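Local atomic coordinates of acyl-CoA dehydrogenase (Slackia heliotrinireducens, PDB entry 4RM7), a protein that belongs to the acyl-CoA dehydrogenase family, pairing helical N- and C-terminal domains with a strand-rich middle domain in an assembly of four chains. Residues L151-T156 / W188-S193; S335-I340 / N350-I355. One frame throughout, in Å; residues are numbered along the deposited sequence.

The two contacts lie in different parts of the acyl-CoA dehydrogenase fold. Contact 1 (151-156 with 188-193) is in the middle domain, where two strands meet through their side chains; contact 2 (335-340 with 350-355) joins two antiparallel helices of the C-terminal domain. Their centres are 41 Å apart, on opposite sides of the centre of the chain, and their nearest atoms remain about 27 Å apart, so neither touches the other. Both are buried, apolar, and built round a selenomethionine, without hydrogen bonds across the contact. They differ in surroundings: contact 1 is packed within its own chain, whereas contact 2 also meets the second subunit.

Contact 1: L151-T156 / W188-S193; sequences LVMNGT and WMVPRS
M153, a selenomethionine, and W188 make the main meeting here. The terminal methyl CE of M153 lies 3.6 Å from W188 CG, obliquely to the indole, close to where the ring joins its CB. The same methyl reaches V190, 4.2 Å from its CG2. Further along the indole, L151 CD1 comes within 4.1 Å of W188 CH2. The leucine lies roughly perpendicular to the tryptophan side chain, whereas M153 and W188 run alongside each other, pointing opposite ways.

M153 bridges the distance because CG is anti to the backbone N (chi1 178°) and the chain stays extended until the bend at chi3 (-78°) turns the methyl onto W188 and V190. A long, flexible, apolar side chain suits strand segments whose axes come no closer than 11.4 Å, and the broad indole meets it from the other strand. L151 and M153, two residues apart, share one side of their strand, as W188 and V190 do on theirs. No hydrogen bond links the two segments; the polar N-H of the indole is accounted for by W188 NE1 bonding to S186 OG.

Farther out, V144 touches both M153 and W188, while V171 packs on M153 and A173 on W188. Strand 151-161 is paired with 143-146 and 212-221, and 184-191 with 168-175. The strand segments cross at 92°, held together by side chains instead of backbone pairing. Such nearly perpendicular packing of strands round an apolar interior is characteristic of the beta domain in the middle of the acyl-CoA dehydrogenase fold.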
ATOM      1  N   LEU A 151       7.623  -2.178 -54.231  1.00 83.35           N
ATOM      2  CA  LEU A 151       7.185  -2.560 -52.902  1.00 77.17           C
ATOM      3  C   LEU A 151       7.162  -1.310 -52.042  1.00 75.62           C
ATOM      4  O   LEU A 151       8.142  -0.587 -51.962  1.00 72.05           O
ATOM      5  CB  LEU A 151       8.157  -3.567 -52.308  1.00 76.11           C
ATOM      6  CG  LEU A 151       8.274  -4.898 -53.036  1.00 83.90           C
ATOM      7  CD1 LEU A 151       9.191  -5.849 -52.293  1.00 78.54           C
ATOM      8  CD2 LEU A 151       6.898  -5.507 -53.209  1.00 87.03           C
ATOM      9  N   VAL A 152       6.031  -1.052 -51.411  1.00 76.76           N
ATOM     10  CA  VAL A 152       5.858   0.176 -50.661  1.00 75.32           C
ATOM     11  C   VAL A 152       5.438  -0.041 -49.207  1.00 71.24           C
ATOM     12  O   VAL A 152       4.508  -0.777 -48.928  1.00 69.10           O
ATOM     13  CB  VAL A 152       4.841   1.072 -51.368  1.00 75.69           C
ATOM     14  CG1 VAL A 152       3.448   0.495 -51.227  1.00 77.85           C
ATOM     15  CG2 VAL A 152       4.910   2.483 -50.831  1.00 77.02           C
HETATM   16  N   MSE A 153       6.117   0.635 -48.290  1.00 71.03           N
HETATM   17  CA  MSE A 153       5.879   0.443 -46.868  1.00 68.33           C
HETATM   18  C   MSE A 153       5.151   1.633 -46.234  1.00 66.02           C
HETATM   19  O   MSE A 153       5.503   2.790 -46.475  1.00 63.29           O
HETATM   20  CB  MSE A 153       7.199   0.189 -46.143  1.00 67.49           C
HETATM   21  CG  MSE A 153       7.044   0.036 -44.629  1.00 69.95           C
HETATM   22 SE   MSE A 153       8.742  -0.160 -43.652  1.00 85.24          SE
HETATM   23  CE  MSE A 153       9.141  -2.030 -44.044  1.00 66.24           C
ATOM     24  N   ASN A 154       4.135   1.327 -45.425  1.00 65.86           N
ATOM     25  CA  ASN A 154       3.345   2.338 -44.731  1.00 64.44           C
ATOM     26  C   ASN A 154       3.038   1.900 -43.315  1.00 65.18           C
ATOM     27  O   ASN A 154       2.572   0.783 -43.086  1.00 66.38           O
ATOM     28  CB  ASN A 154       2.041   2.627 -45.469  1.00 64.44           C
ATOM     29  CG  ASN A 154       2.248   3.461 -46.711  1.00 69.20           C
ATOM     30  OD1 ASN A 154       2.513   4.670 -46.631  1.00 71.72           O
ATOM     31  ND2 ASN A 154       2.118   2.826 -47.878  1.00 66.65           N
ATOM     32  N   GLY A 155       3.303   2.790 -42.368  1.00 63.26           N
ATOM     33  CA  GLY A 155       3.123   2.495 -40.964  1.00 61.97           C
ATOM     34  C   GLY A 155       3.815   3.530 -40.103  1.00 62.26           C
ATOM     35  O   GLY A 155       4.486   4.427 -40.612  1.00 66.50           O
ATOM     36  N   THR A 156       3.643   3.400 -38.793  1.00 61.48           N
ATOM     37  CA  THR A 156       4.213   4.318 -37.822  1.00 56.69           C
ATOM     38  C   THR A 156       4.751   3.527 -36.646  1.00 65.76           C
ATOM     39  O   THR A 156       4.025   2.756 -36.016  1.00 68.90           O
ATOM     40  CB  THR A 156       3.187   5.338 -37.309  1.00 56.95           C
ATOM     41  OG1 THR A 156       2.921   6.299 -38.327  1.00 66.40           O
ATOM     42  CG2 THR A 156       3.727   6.077 -36.095  1.00 54.92           C
ATOM     43  N   TRP A 188      12.307  -5.910 -42.051  1.00 69.26           N
ATOM     44  CA  TRP A 188      12.963  -5.196 -43.138  1.00 61.20           C
ATOM     45  C   TRP A 188      14.047  -4.261 -42.615  1.00 65.57           C
ATOM     46  O   TRP A 188      13.780  -3.415 -41.764  1.00 65.24           O
ATOM     47  CB  TRP A 188      11.943  -4.383 -43.921  1.00 56.32           C
ATOM     48  CG  TRP A 188      10.832  -5.174 -44.508  1.00 64.92           C
ATOM     49  CD1 TRP A 188       9.730  -5.658 -43.862  1.00 70.92           C
ATOM     50  CD2 TRP A 188      10.689  -5.547 -45.884  1.00 66.03           C
ATOM     51  NE1 TRP A 188       8.916  -6.325 -44.754  1.00 70.32           N
ATOM     52  CE2 TRP A 188       9.483  -6.267 -45.999  1.00 68.55           C
ATOM     53  CE3 TRP A 188      11.468  -5.348 -47.028  1.00 67.51           C
ATOM     54  CZ2 TRP A 188       9.046  -6.787 -47.210  1.00 77.48           C
ATOM     55  CZ3 TRP A 188      11.029  -5.860 -48.229  1.00 72.30           C
ATOM     56  CH2 TRP A 188       9.831  -6.574 -48.312  1.00 76.66           C
HETATM   57  N   MSE A 189      15.263  -4.390 -43.135  1.00 64.75           N
HETATM   58  CA  MSE A 189      16.342  -3.476 -42.763  1.00 60.86           C
HETATM   59  C   MSE A 189      16.360  -2.269 -43.708  1.00 67.35           C
HETATM   60  O   MSE A 189      16.969  -2.310 -44.780  1.00 73.61           O
HETATM   61  CB  MSE A 189      17.692  -4.203 -42.783  1.00 57.81           C
HETATM   62  CG  MSE A 189      18.870  -3.368 -42.303  1.00 53.98           C
HETATM   63 SE   MSE A 189      18.723  -2.843 -40.431  0.70 71.97          SE
HETATM   64  CE  MSE A 189      19.004  -4.559 -39.569  1.00 71.39           C
ATOM     65  N   VAL A 190      15.687  -1.196 -43.308  1.00 63.05           N
ATOM     66  CA  VAL A 190      15.482  -0.058 -44.196  1.00 55.14           C
ATOM     67  C   VAL A 190      16.477   1.061 -43.951  1.00 61.86           C
ATOM     68  O   VAL A 190      16.577   1.570 -42.840  1.00 62.85           O
ATOM     69  CB  VAL A 190      14.061   0.501 -44.035  1.00 56.74           C
ATOM     70  CG1 VAL A 190      13.815   1.660 -44.995  1.00 53.08           C
ATOM     71  CG2 VAL A 190      13.038  -0.603 -44.239  1.00 60.04           C
ATOM     72  N   PRO A 191      17.226   1.446 -44.995  1.00 70.66           N
ATOM     73  CA  PRO A 191      18.133   2.603 -44.932  1.00 64.96           C
ATOM     74  C   PRO A 191      17.372   3.867 -44.565  1.00 67.72           C
ATOM     75  O   PRO A 191      16.298   4.101 -45.119  1.00 72.38           O
ATOM     76  CB  PRO A 191      18.689   2.705 -46.358  1.00 61.49           C
ATOM     77  CG  PRO A 191      18.476   1.354 -46.957  1.00 68.99           C
ATOM     78  CD  PRO A 191      17.235   0.801 -46.318  1.00 72.02           C
ATOM     79  N   ARG A 192      17.919   4.669 -43.660  1.00 74.26           N
ATOM     80  CA  ARG A 192      17.248   5.872 -43.179  1.00 73.81           C
ATOM     81  C   ARG A 192      17.156   6.910 -44.302  1.00 75.53           C
ATOM     82  O   ARG A 192      16.393   7.877 -44.217  1.00 86.88           O
ATOM     83  CB  ARG A 192      17.992   6.432 -41.956  1.00 66.03           C
ATOM     84  CG  ARG A 192      17.448   7.730 -41.376  1.00 67.14           C
ATOM     85  CD  ARG A 192      16.238   7.524 -40.452  1.00 72.70           C
ATOM     86  NE  ARG A 192      16.012   8.687 -39.586  1.00 74.61           N
ATOM     87  CZ  ARG A 192      15.521   9.854 -40.009  1.00 78.47           C
ATOM     88  NH1 ARG A 192      15.360  10.852 -39.154  1.00 82.89           N
ATOM     89  NH2 ARG A 192      15.197  10.036 -41.285  1.00 73.73           N
ATOM     90  N   SER A 193      17.922   6.681 -45.363  1.00 67.30           N
ATOM     91  CA  SER A 193      17.998   7.593 -46.499  1.00 67.67           C
ATOM     92  C   SER A 193      16.887   7.374 -47.532  1.00 71.88           C
ATOM     93  O   SER A 193      16.705   8.192 -48.432  1.00 86.84           O
ATOM     94  CB  SER A 193      19.356   7.450 -47.181  1.00 70.92           C
ATOM     95  OG  SER A 193      19.492   6.165 -47.769  1.00 76.74           O
TER

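Contact 2: S335-I340 / N350-I355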
ATOM      1  N   SER A 335      12.236   6.430  -4.538  1.00 43.66           N
ATOM      2  CA  SER A 335      11.445   7.466  -3.883  1.00 40.38           C
ATOM      3  C   SER A 335      11.724   7.563  -2.372  1.00 44.83           C
ATOM      4  O   SER A 335      11.854   8.674  -1.828  1.00 51.31           O
ATOM      5  CB  SER A 335       9.956   7.222  -4.117  1.00 31.52           C
ATOM      6  OG  SER A 335       9.195   8.302  -3.592  1.00 39.84           O
ATOM      7  N   ASP A 336      11.803   6.406  -1.708  1.00 36.16           N
ATOM      8  CA  ASP A 336      12.176   6.331  -0.290  1.00 39.56           C
ATOM      9  C   ASP A 336      13.574   6.873  -0.044  1.00 41.16           C
ATOM     10  O   ASP A 336      13.822   7.530   0.977  1.00 44.30           O
ATOM     11  CB  ASP A 336      12.101   4.896   0.241  1.00 42.38           C
ATOM     12  CG  ASP A 336      10.677   4.460   0.554  1.00 49.42           C
ATOM     13  OD1 ASP A 336       9.897   5.317   1.020  1.00 47.94           O
ATOM     14  OD2 ASP A 336      10.340   3.266   0.320  1.00 64.33           O
ATOM     15  N   ALA A 337      14.485   6.592  -0.972  1.00 38.70           N
ATOM     16  CA  ALA A 337      15.821   7.178  -0.902  1.00 40.48           C
ATOM     17  C   ALA A 337      15.753   8.700  -0.980  1.00 41.46           C
ATOM     18  O   ALA A 337      16.415   9.378  -0.200  1.00 50.21           O
ATOM     19  CB  ALA A 337      16.709   6.641  -2.001  1.00 41.60           C
HETATM   20  N   MSE A 338      14.962   9.246  -1.905  1.00 33.82           N
HETATM   21  CA  MSE A 338      14.798  10.700  -1.950  1.00 36.22           C
HETATM   22  C   MSE A 338      14.296  11.226  -0.624  1.00 40.61           C
HETATM   23  O   MSE A 338      14.787  12.238  -0.142  1.00 46.85           O
HETATM   24  CB  MSE A 338      13.824  11.137  -3.032  1.00 38.16           C
HETATM   25  CG  MSE A 338      14.363  11.106  -4.433  1.00 47.72           C
HETATM   26 SE   MSE A 338      12.911  11.397  -5.697  0.64 58.74          SE
HETATM   27  CE  MSE A 338      12.396  13.142  -4.982  1.00 34.75           C
ATOM     28  N   GLN A 339      13.321  10.540  -0.031  1.00 39.04           N
ATOM     29  CA  GLN A 339      12.711  11.050   1.189  1.00 41.08           C
ATOM     30  C   GLN A 339      13.741  11.104   2.314  1.00 44.67           C
ATOM     31  O   GLN A 339      13.760  12.052   3.093  1.00 46.49           O
ATOM     32  CB  GLN A 339      11.501  10.203   1.602  1.00 40.48           C
ATOM     33  CG  GLN A 339      10.572  10.929   2.574  1.00 46.95           C
ATOM     34  CD  GLN A 339       9.845  12.096   1.911  1.00 55.82           C
ATOM     35  OE1 GLN A 339       9.808  12.189   0.682  1.00 59.28           O
ATOM     36  NE2 GLN A 339       9.256  12.987   2.722  1.00 56.69           N
ATOM     37  N   ILE A 340      14.617  10.106   2.364  1.00 40.26           N
ATOM     38  CA  ILE A 340      15.684  10.081   3.339  1.00 40.03           C
ATOM     39  C   ILE A 340      16.711  11.194   3.121  1.00 43.72           C
ATOM     40  O   ILE A 340      17.181  11.778   4.093  1.00 47.84           O
ATOM     41  CB  ILE A 340      16.401   8.713   3.354  1.00 42.26           C
ATOM     42  CG1 ILE A 340      15.488   7.643   3.956  1.00 37.70           C
ATOM     43  CG2 ILE A 340      17.632   8.767   4.194  1.00 38.81           C
ATOM     44  CD1 ILE A 340      15.940   6.234   3.641  1.00 36.85           C
ATOM     45  N   ASN A 350      21.269  15.816  -7.831  1.00 79.09           N
ATOM     46  CA  ASN A 350      21.278  14.521  -7.149  1.00 72.72           C
ATOM     47  C   ASN A 350      20.846  13.340  -8.016  1.00 62.86           C
ATOM     48  O   ASN A 350      19.794  13.373  -8.661  1.00 67.40           O
ATOM     49  CB  ASN A 350      20.383  14.568  -5.929  1.00 74.39           C
ATOM     50  CG  ASN A 350      20.926  13.747  -4.815  1.00 80.31           C
ATOM     51  OD1 ASN A 350      20.879  12.512  -4.866  1.00 80.95           O
ATOM     52  ND2 ASN A 350      21.489  14.417  -3.802  1.00 75.76           N
ATOM     53  N   ARG A 351      21.651  12.287  -8.032  1.00 50.66           N
ATOM     54  CA  ARG A 351      21.360  11.197  -8.941  1.00 49.10           C
ATOM     55  C   ARG A 351      20.137  10.412  -8.492  1.00 49.07           C
ATOM     56  O   ARG A 351      19.481   9.799  -9.321  1.00 59.87           O
ATOM     57  CB  ARG A 351      22.568  10.274  -9.106  1.00 49.63           C
ATOM     58  CG  ARG A 351      22.907   9.400  -7.939  1.00 48.25           C
ATOM     59  CD  ARG A 351      24.135   8.558  -8.286  1.00 46.48           C
ATOM     60  NE  ARG A 351      24.353   7.507  -7.298  1.00 47.30           N
ATOM     61  CZ  ARG A 351      25.192   6.490  -7.461  1.00 48.52           C
ATOM     62  NH1 ARG A 351      25.884   6.355  -8.590  1.00 45.28           N
ATOM     63  NH2 ARG A 351      25.329   5.599  -6.495  1.00 46.04           N
ATOM     64  N   VAL A 352      19.794  10.468  -7.208  1.00 44.51           N
ATOM     65  CA  VAL A 352      18.616   9.742  -6.725  1.00 43.74           C
ATOM     66  C   VAL A 352      17.320  10.199  -7.429  1.00 43.71           C
ATOM     67  O   VAL A 352      16.457   9.387  -7.752  1.00 46.89           O
ATOM     68  CB  VAL A 352      18.467   9.859  -5.184  1.00 46.77           C
ATOM     69  CG1 VAL A 352      17.170   9.290  -4.756  1.00 54.78           C
ATOM     70  CG2 VAL A 352      19.531   9.042  -4.499  1.00 48.62           C
ATOM     71  N   SER A 353      17.201  11.486  -7.710  1.00 44.78           N
ATOM     72  CA  SER A 353      16.042  11.995  -8.438  1.00 44.40           C
ATOM     73  C   SER A 353      16.018  11.570  -9.922  1.00 48.26           C
ATOM     74  O   SER A 353      14.944  11.425 -10.497  1.00 57.57           O
ATOM     75  CB  SER A 353      15.978  13.527  -8.325  1.00 51.17           C
ATOM     76  OG  SER A 353      17.170  14.142  -8.793  1.00 59.58           O
ATOM     77  N   SER A 354      17.182  11.379 -10.543  1.00 44.03           N
ATOM     78  CA  SER A 354      17.228  10.805 -11.889  1.00 37.34           C
ATOM     79  C   SER A 354      16.846   9.343 -11.830  1.00 40.20           C
ATOM     80  O   SER A 354      16.092   8.853 -12.668  1.00 40.46           O
ATOM     81  CB  SER A 354      18.608  10.915 -12.517  1.00 39.16           C
ATOM     82  OG  SER A 354      19.204  12.146 -12.199  1.00 54.23           O
ATOM     83  N   ILE A 355      17.386   8.637 -10.841  1.00 44.18           N
ATOM     84  CA  ILE A 355      17.096   7.228 -10.687  1.00 36.77           C
ATOM     85  C   ILE A 355      15.594   7.008 -10.549  1.00 43.02           C
ATOM     86  O   ILE A 355      15.014   6.133 -11.176  1.00 51.39           O
ATOM     87  CB  ILE A 355      17.823   6.667  -9.479  1.00 39.48           C
ATOM     88  CG1 ILE A 355      19.325   6.611  -9.772  1.00 35.46           C
ATOM     89  CG2 ILE A 355      17.233   5.285  -9.068  1.00 32.71           C
ATOM     90  CD1 ILE A 355      20.167   6.271  -8.534  1.00 40.31           C
TER
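V352 turns CG1 anti to its backbone N (chi1 172°), sending that methyl branch to the opposing helix, where A337 and M338 receive it. M338, a selenomethionine, keeps CG anti to its carbonyl carbon, and its chain runs antiparallel to the valine side chain. V352 CG1 lies 3.4 Å from M338 CG and 3.8 Å from A337 CB. The compact alanine leaves room for the branched valine, while the longer M338 passes alongside it and brings SE to 4.2 Å from S353 CA.

N350, at the N-cap of helix 351-362, accepts a capping bond from V352 N: the N-H points at N350 OD1 over 3.3 Å, meeting a lone pair in the carbonyl plane at an N-H...O angle of 160°. An asparagine suits this place because its short side chain can accept from an N-H of the first turn.

The two segments run at 155°, nearly antiparallel, their axes 9.0 Å apart. Helices 316-341 and 351-362 thus pack within the C-terminal helical domain: helix 282-311 adds M291 against A337, helix 234-270 adds A260 and A264, and R360 of the second subunit packs on M338.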